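Local coordinates for protein epidermin leader peptide processing serine protease EpiP (PDB 3QFH) that probably cleaves the leader peptide from the epidermin precursor, acting as a subtilisin-like serine endopeptidase, at residues Asn228-Ile233 and Ala392-Ile397; Ile273-Ala278 and Leu384-Val389. All coordinates share one frame; numbering follows the deposited sequence.

The N-terminal strands 20-27, 43-48, 53-59 and 73-78 form most of a small mixed sheet. The parallel sheet starts with strands 126-130, 149-150 and 200-204; strand 230-233 follows and supplies the first half of contact 1. The neighbouring strand 273-277 follows and opens contact 2. After two more strands of the sheet, helix 382-400 begins. Its early turns (384-389) close contact 2 over a loop of 105 residues. Further along, 392-397 closes contact 1 over 158 residues, so contact 2 is nested within contact 1. Together they lay one helix along two adjacent strands. The strands are probably joined by hydrogen bonds, including I233 N to V275 O at 2.8 Å.

Contact 1 (Asn228-Ile233 and Ala392-Ile397); sequences NQVINI and ALALII
V230 and A394 face each other, their CA atoms 6.5 Å apart, where strand 230-233 and helix segment 392-397 run almost exactly antiparallel (174°). The two axes come within 9.3 Å. V230 carries most of the contact, and it does so through a single methyl, CG2. Its CG1 lies anti to the backbone N (chi1 178°), which turns CG2 anti to the carbonyl carbon. CG2 then meets three helix residues. V230 CG2 lies 4.0 Å from L393 CB. V230 CG2 also sits over the backbone of the next residue, 4.0 Å from A394 N, with A394 CB slightly farther off. The third partner of V230 CG2 is I397 CD1, again at 4.0 Å. L393 and I397 are one helical turn apart and joined by the bond from I397 N to L393 O, so the methyl packs against one face of the helix. The side chains of V230 and I397 run past each other in opposite directions. This is the central helix of the subtilisin-like fold, lying against the parallel sheet. Strand 230-233 is an inner strand, flanked by 126-130 and 273-277. L393 and I397 also reach I273 on the latter, so the helix covers more than one strand. Helix 406-416 packs beside it, with I396 and I397 touching A409. Next to V230 in sequence, the Q229 side chain passes I397 at a slant. Q229 OE1 comes 3.8 Å from I397 CG2, a packing contact between a polar oxygen and a methyl. The other end of that amide is held outside this pair: Q229 NE2 donates to the backbone oxygens of E403 and K271.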
ATOM      1  N   ASN A 228      -4.116   7.417  12.080  1.00 29.04           N
ATOM      2  CA  ASN A 228      -3.058   7.584  11.083  1.00 28.85           C
ATOM      3  C   ASN A 228      -3.665   8.293   9.903  1.00 28.23           C
ATOM      4  O   ASN A 228      -4.480   7.717   9.191  1.00 29.59           O
ATOM      5  CB  ASN A 228      -2.544   6.234  10.608  1.00 27.57           C
ATOM      6  CG  ASN A 228      -1.904   5.448  11.697  1.00 29.22           C
ATOM      7  OD1 ASN A 228      -0.788   5.744  12.114  1.00 30.73           O
ATOM      8  ND2 ASN A 228      -2.585   4.404  12.148  1.00 26.64           N
ATOM      9  N   GLN A 229      -3.275   9.528   9.663  1.00 28.14           N
ATOM     10  CA  GLN A 229      -3.871  10.274   8.565  1.00 27.95           C
ATOM     11  C   GLN A 229      -3.337   9.926   7.190  1.00 25.94           C
ATOM     12  O   GLN A 229      -3.935  10.317   6.201  1.00 26.38           O
ATOM     13  CB  GLN A 229      -3.802  11.788   8.810  1.00 28.79           C
ATOM     14  CG  GLN A 229      -4.852  12.277   9.801  1.00 32.47           C
ATOM     15  CD  GLN A 229      -5.066  13.768   9.703  1.00 33.58           C
ATOM     16  OE1 GLN A 229      -4.185  14.551  10.028  1.00 35.73           O
ATOM     17  NE2 GLN A 229      -6.241  14.167   9.232  1.00 35.12           N
ATOM     18  N   VAL A 230      -2.213   9.225   7.120  1.00 25.31           N
ATOM     19  CA  VAL A 230      -1.685   8.748   5.832  1.00 23.88           C
ATOM     20  C   VAL A 230      -1.537   7.229   5.938  1.00 23.93           C
ATOM     21  O   VAL A 230      -0.921   6.731   6.861  1.00 27.31           O
ATOM     22  CB  VAL A 230      -0.336   9.403   5.455  1.00 24.39           C
ATOM     23  CG1 VAL A 230       0.197   8.840   4.111  1.00 22.75           C
ATOM     24  CG2 VAL A 230      -0.472  10.927   5.402  1.00 21.37           C
ATOM     25  N   ILE A 231      -2.098   6.505   4.978  1.00 23.99           N
ATOM     26  CA  ILE A 231      -2.092   5.055   4.970  1.00 22.98           C
ATOM     27  C   ILE A 231      -1.453   4.596   3.671  1.00 23.79           C
ATOM     28  O   ILE A 231      -1.993   4.863   2.588  1.00 24.28           O
ATOM     29  CB  ILE A 231      -3.534   4.481   5.069  1.00 22.69           C
ATOM     30  CG1 ILE A 231      -4.237   4.987   6.330  1.00 21.54           C
ATOM     31  CG2 ILE A 231      -3.480   2.946   5.051  1.00 23.14           C
ATOM     32  CD1 ILE A 231      -5.742   4.569   6.466  1.00 20.55           C
ATOM     33  N   ASN A 232      -0.318   3.907   3.788  1.00 23.08           N
ATOM     34  CA  ASN A 232       0.465   3.442   2.630  1.00 23.67           C
ATOM     35  C   ASN A 232       0.184   1.982   2.319  1.00 25.38           C
ATOM     36  O   ASN A 232       0.392   1.116   3.167  1.00 24.59           O
ATOM     37  CB  ASN A 232       1.962   3.644   2.929  1.00 23.07           C
ATOM     38  CG  ASN A 232       2.850   3.361   1.749  1.00 24.06           C
ATOM     39  OD1 ASN A 232       3.197   4.274   0.990  1.00 28.10           O
ATOM     40  ND2 ASN A 232       3.196   2.094   1.552  1.00 24.64           N
ATOM     41  N   ILE A 233      -0.294   1.716   1.111  1.00 28.78           N
ATOM     42  CA  ILE A 233      -0.581   0.343   0.668  1.00 32.51           C
ATOM     43  C   ILE A 233       0.285   0.041  -0.547  1.00 35.50           C
ATOM     44  O   ILE A 233       0.063   0.552  -1.651  1.00 34.66           O
ATOM     45  CB  ILE A 233      -2.066   0.137   0.329  1.00 32.19           C
ATOM     46  CG1 ILE A 233      -2.954   0.699   1.432  1.00 34.65           C
ATOM     47  CG2 ILE A 233      -2.374  -1.338   0.152  1.00 33.74           C
ATOM     48  CD1 ILE A 233      -4.437   0.605   1.113  1.00 33.34           C
ATOM     49  N   ALA A 392       5.694  12.390   2.036  1.00 21.73           N
ATOM     50  CA  ALA A 392       5.509  13.768   1.602  1.00 20.94           C
ATOM     51  C   ALA A 392       4.178  14.337   2.101  1.00 23.71           C
ATOM     52  O   ALA A 392       4.119  15.489   2.605  1.00 22.46           O
ATOM     53  CB  ALA A 392       5.613  13.868   0.046  1.00 21.48           C
ATOM     54  N   LEU A 393       3.105  13.544   1.992  1.00 24.05           N
ATOM     55  CA  LEU A 393       1.792  13.989   2.491  1.00 23.84           C
ATOM     56  C   LEU A 393       1.800  14.229   3.990  1.00 25.57           C
ATOM     57  O   LEU A 393       1.116  15.149   4.487  1.00 27.19           O
ATOM     58  CB  LEU A 393       0.711  12.985   2.128  1.00 24.36           C
ATOM     59  CG  LEU A 393       0.284  12.979   0.660  1.00 23.49           C
ATOM     60  CD1 LEU A 393      -0.434  11.695   0.319  1.00 24.35           C
ATOM     61  CD2 LEU A 393      -0.604  14.198   0.373  1.00 25.69           C
ATOM     62  N   ALA A 394       2.544  13.406   4.728  1.00 25.12           N
ATOM     63  CA  ALA A 394       2.650  13.608   6.167  1.00 25.17           C
ATOM     64  C   ALA A 394       3.329  14.954   6.431  1.00 24.04           C
ATOM     65  O   ALA A 394       2.911  15.723   7.319  1.00 24.45           O
ATOM     66  CB  ALA A 394       3.413  12.464   6.839  1.00 24.75           C
ATOM     67  N   LEU A 395       4.363  15.249   5.662  1.00 24.05           N
ATOM     68  CA  LEU A 395       5.086  16.531   5.800  1.00 24.79           C
ATOM     69  C   LEU A 395       4.209  17.731   5.474  1.00 24.05           C
ATOM     70  O   LEU A 395       4.257  18.755   6.161  1.00 26.05           O
ATOM     71  CB  LEU A 395       6.315  16.558   4.905  1.00 23.37           C
ATOM     72  CG  LEU A 395       7.448  15.568   5.204  1.00 26.15           C
ATOM     73  CD1 LEU A 395       8.563  15.724   4.162  1.00 24.70           C
ATOM     74  CD2 LEU A 395       7.974  15.787   6.619  1.00 26.11           C
ATOM     75  N   ILE A 396       3.412  17.599   4.420  1.00 24.17           N
ATOM     76  CA  ILE A 396       2.524  18.663   3.963  1.00 25.14           C
ATOM     77  C   ILE A 396       1.421  18.947   4.995  1.00 25.11           C
ATOM     78  O   ILE A 396       1.120  20.100   5.305  1.00 25.12           O
ATOM     79  CB  ILE A 396       1.925  18.314   2.588  1.00 24.77           C
ATOM     80  CG1 ILE A 396       3.022  18.382   1.521  1.00 24.63           C
ATOM     81  CG2 ILE A 396       0.783  19.284   2.243  1.00 24.78           C
ATOM     82  CD1 ILE A 396       2.661  17.646   0.214  1.00 27.47           C
ATOM     83  N   ILE A 397       0.839  17.891   5.537  1.00 25.42           N
ATOM     84  CA  ILE A 397      -0.193  18.046   6.567  1.00 26.35           C
ATOM     85  C   ILE A 397       0.368  18.786   7.791  1.00 26.48           C
ATOM     86  O   ILE A 397      -0.280  19.695   8.355  1.00 26.74           O
ATOM     87  CB  ILE A 397      -0.786  16.674   6.974  1.00 25.58           C
ATOM     88  CG1 ILE A 397      -1.570  16.078   5.790  1.00 27.09           C
ATOM     89  CG2 ILE A 397      -1.733  16.840   8.180  1.00 27.98           C
ATOM     90  CD1 ILE A 397      -1.947  14.562   5.941  1.00 25.83           C
TER

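Contact 2 (Ile273-Ala278 and Leu384-Val389); sequences IVVAAA and LATPKV
V275 packs on T386 and V389 where strand 273-277 passes beneath the first half of helix 382-400. The axes come within 7.7 Å and run roughly antiparallel (160°). In the subtilisin-like fold this helix lies on the central parallel sheet. Here it covers 273-277 together with strand 314-319, whose V316 touches both T386 and V389. V275 directs CG1 into the contact, anti to its backbone N (chi1 -175°). V275 CG1 lies 3.5 Å from T386 CG2, a close approach. V275 CG1 meets V389 CG1 at 4.1 Å, one turn farther along the helix. A276 turns its CB away, and its part is played by the backbone: A276 C is 3.9 Å from T386 CG2. At A277 the hydroxyl of T386 takes over. T386 OG1 lies 3.1 Å from A277 CA and almost as near to A277 CB, so the oxygen presses on carbon atoms of the strand. T386 OG1 is hydrogen-bonded to T382 O, one turn back in the helix. A277 also lies near the probable Ser-His-Asp triad of S383, H177 and D130, without touching it. The helix is kinked at P387, which has no amide hydrogen to donate, and at K388, whose N makes only a weak bond to A385 O. The lysine side chain curls back over this turn, away from the strand, and also forms a salt bridge with D104. K388 NZ is 2.9 Å from L384 O and approaches from above the carbonyl plane, 44° out of it.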
ATOM      1  N   ILE A 273      -5.883   9.660   4.378  1.00 28.41           N
ATOM      2  CA  ILE A 273      -5.618   9.573   2.951  1.00 28.35           C
ATOM      3  C   ILE A 273      -5.005   8.198   2.708  1.00 27.69           C
ATOM      4  O   ILE A 273      -4.110   7.775   3.462  1.00 24.90           O
ATOM      5  CB  ILE A 273      -4.536  10.630   2.512  1.00 28.35           C
ATOM      6  CG1 ILE A 273      -4.894  12.034   2.996  1.00 29.40           C
ATOM      7  CG2 ILE A 273      -4.321  10.596   1.003  1.00 28.60           C
ATOM      8  CD1 ILE A 273      -3.779  13.059   2.767  1.00 27.92           C
ATOM      9  N   VAL A 274      -5.451   7.525   1.647  1.00 27.89           N
ATOM     10  CA  VAL A 274      -4.927   6.230   1.251  1.00 26.42           C
ATOM     11  C   VAL A 274      -4.063   6.404  -0.005  1.00 25.63           C
ATOM     12  O   VAL A 274      -4.524   6.934  -1.035  1.00 26.75           O
ATOM     13  CB  VAL A 274      -6.071   5.224   0.972  1.00 28.70           C
ATOM     14  CG1 VAL A 274      -5.511   3.896   0.386  1.00 28.82           C
ATOM     15  CG2 VAL A 274      -6.887   4.947   2.237  1.00 27.00           C
ATOM     16  N   VAL A 275      -2.808   5.979   0.094  1.00 24.19           N
ATOM     17  CA  VAL A 275      -1.845   6.039  -1.001  1.00 23.69           C
ATOM     18  C   VAL A 275      -1.530   4.603  -1.431  1.00 23.51           C
ATOM     19  O   VAL A 275      -1.087   3.782  -0.625  1.00 23.07           O
ATOM     20  CB  VAL A 275      -0.552   6.728  -0.552  1.00 24.47           C
ATOM     21  CG1 VAL A 275       0.430   6.893  -1.750  1.00 23.05           C
ATOM     22  CG2 VAL A 275      -0.889   8.075   0.107  1.00 25.25           C
ATOM     23  N   ALA A 276      -1.711   4.322  -2.705  1.00 23.18           N
ATOM     24  CA  ALA A 276      -1.566   2.993  -3.206  1.00 25.03           C
ATOM     25  C   ALA A 276      -0.551   2.926  -4.338  1.00 25.68           C
ATOM     26  O   ALA A 276      -0.460   3.827  -5.165  1.00 25.15           O
ATOM     27  CB  ALA A 276      -2.930   2.506  -3.712  1.00 25.19           C
ATOM     28  N   ALA A 277       0.176   1.830  -4.379  1.00 25.57           N
ATOM     29  CA  ALA A 277       1.153   1.598  -5.429  1.00 27.41           C
ATOM     30  C   ALA A 277       0.477   1.135  -6.700  1.00 27.36           C
ATOM     31  O   ALA A 277      -0.422   0.300  -6.664  1.00 29.45           O
ATOM     32  CB  ALA A 277       2.159   0.530  -4.998  1.00 24.88           C
ATOM     33  N   ALA A 278       0.934   1.669  -7.822  1.00 27.13           N
ATOM     34  CA  ALA A 278       0.494   1.182  -9.101  1.00 28.00           C
ATOM     35  C   ALA A 278       1.109  -0.217  -9.203  1.00 28.17           C
ATOM     36  O   ALA A 278       2.030  -0.548  -8.454  1.00 24.70           O
ATOM     37  CB  ALA A 278       0.998   2.067 -10.212  1.00 27.22           C
ATOM     38  N   LEU A 384       8.455   1.015  -3.648  1.00 26.43           N
ATOM     39  CA  LEU A 384       9.485   1.917  -3.099  1.00 27.27           C
ATOM     40  C   LEU A 384       9.215   3.394  -3.466  1.00 26.51           C
ATOM     41  O   LEU A 384       9.747   4.314  -2.829  1.00 29.62           O
ATOM     42  CB  LEU A 384      10.883   1.467  -3.530  1.00 26.63           C
ATOM     43  CG  LEU A 384      11.161   0.007  -3.129  1.00 28.42           C
ATOM     44  CD1 LEU A 384      12.562  -0.408  -3.453  1.00 34.78           C
ATOM     45  CD2 LEU A 384      10.889  -0.223  -1.636  1.00 31.43           C
ATOM     46  N   ALA A 385       8.391   3.619  -4.478  1.00 24.23           N
ATOM     47  CA  ALA A 385       8.006   4.974  -4.870  1.00 23.99           C
ATOM     48  C   ALA A 385       6.850   5.513  -3.984  1.00 23.97           C
ATOM     49  O   ALA A 385       6.834   6.668  -3.574  1.00 23.56           O
ATOM     50  CB  ALA A 385       7.595   4.969  -6.339  1.00 24.39           C
ATOM     51  N   THR A 386       5.911   4.635  -3.668  1.00 23.80           N
ATOM     52  CA  THR A 386       4.719   4.976  -2.925  1.00 23.46           C
ATOM     53  C   THR A 386       4.988   5.537  -1.530  1.00 24.08           C
ATOM     54  O   THR A 386       4.371   6.527  -1.142  1.00 23.58           O
ATOM     55  CB  THR A 386       3.767   3.731  -2.873  1.00 25.61           C
ATOM     56  OG1 THR A 386       3.487   3.312  -4.208  1.00 26.91           O
ATOM     57  CG2 THR A 386       2.478   4.044  -2.198  1.00 22.27           C
ATOM     58  N   PRO A 387       5.915   4.919  -0.765  1.00 22.66           N
ATOM     59  CA  PRO A 387       6.194   5.477   0.567  1.00 22.83           C
ATOM     60  C   PRO A 387       6.759   6.877   0.540  1.00 23.70           C
ATOM     61  O   PRO A 387       6.598   7.615   1.538  1.00 22.09           O
ATOM     62  CB  PRO A 387       7.214   4.491   1.172  1.00 22.68           C
ATOM     63  CG  PRO A 387       7.698   3.676   0.007  1.00 21.64           C
ATOM     64  CD  PRO A 387       6.544   3.603  -0.931  1.00 21.87           C
ATOM     65  N   LYS A 388       7.404   7.250  -0.573  1.00 22.06           N
ATOM     66  CA  LYS A 388       7.938   8.609  -0.741  1.00 22.51           C
ATOM     67  C   LYS A 388       6.804   9.641  -0.783  1.00 23.39           C
ATOM     68  O   LYS A 388       6.892  10.731  -0.175  1.00 23.76           O
ATOM     69  CB  LYS A 388       8.806   8.698  -2.009  1.00 22.95           C
ATOM     70  CG  LYS A 388      10.101   7.883  -1.955  1.00 24.00           C
ATOM     71  CD  LYS A 388      10.956   8.154  -3.199  1.00 31.40           C
ATOM     72  CE  LYS A 388      12.286   7.410  -3.151  1.00 33.31           C
ATOM     73  NZ  LYS A 388      12.074   5.951  -3.167  1.00 32.22           N
ATOM     74  N   VAL A 389       5.729   9.276  -1.484  1.00 23.74           N
ATOM     75  CA  VAL A 389       4.542  10.098  -1.584  1.00 22.10           C
ATOM     76  C   VAL A 389       3.813  10.114  -0.248  1.00 23.21           C
ATOM     77  O   VAL A 389       3.347  11.178   0.185  1.00 23.51           O
ATOM     78  CB  VAL A 389       3.608   9.634  -2.715  1.00 22.58           C
ATOM     79  CG1 VAL A 389       2.277  10.399  -2.692  1.00 20.94           C
ATOM     80  CG2 VAL A 389       4.310   9.773  -4.083  1.00 21.30           C
TER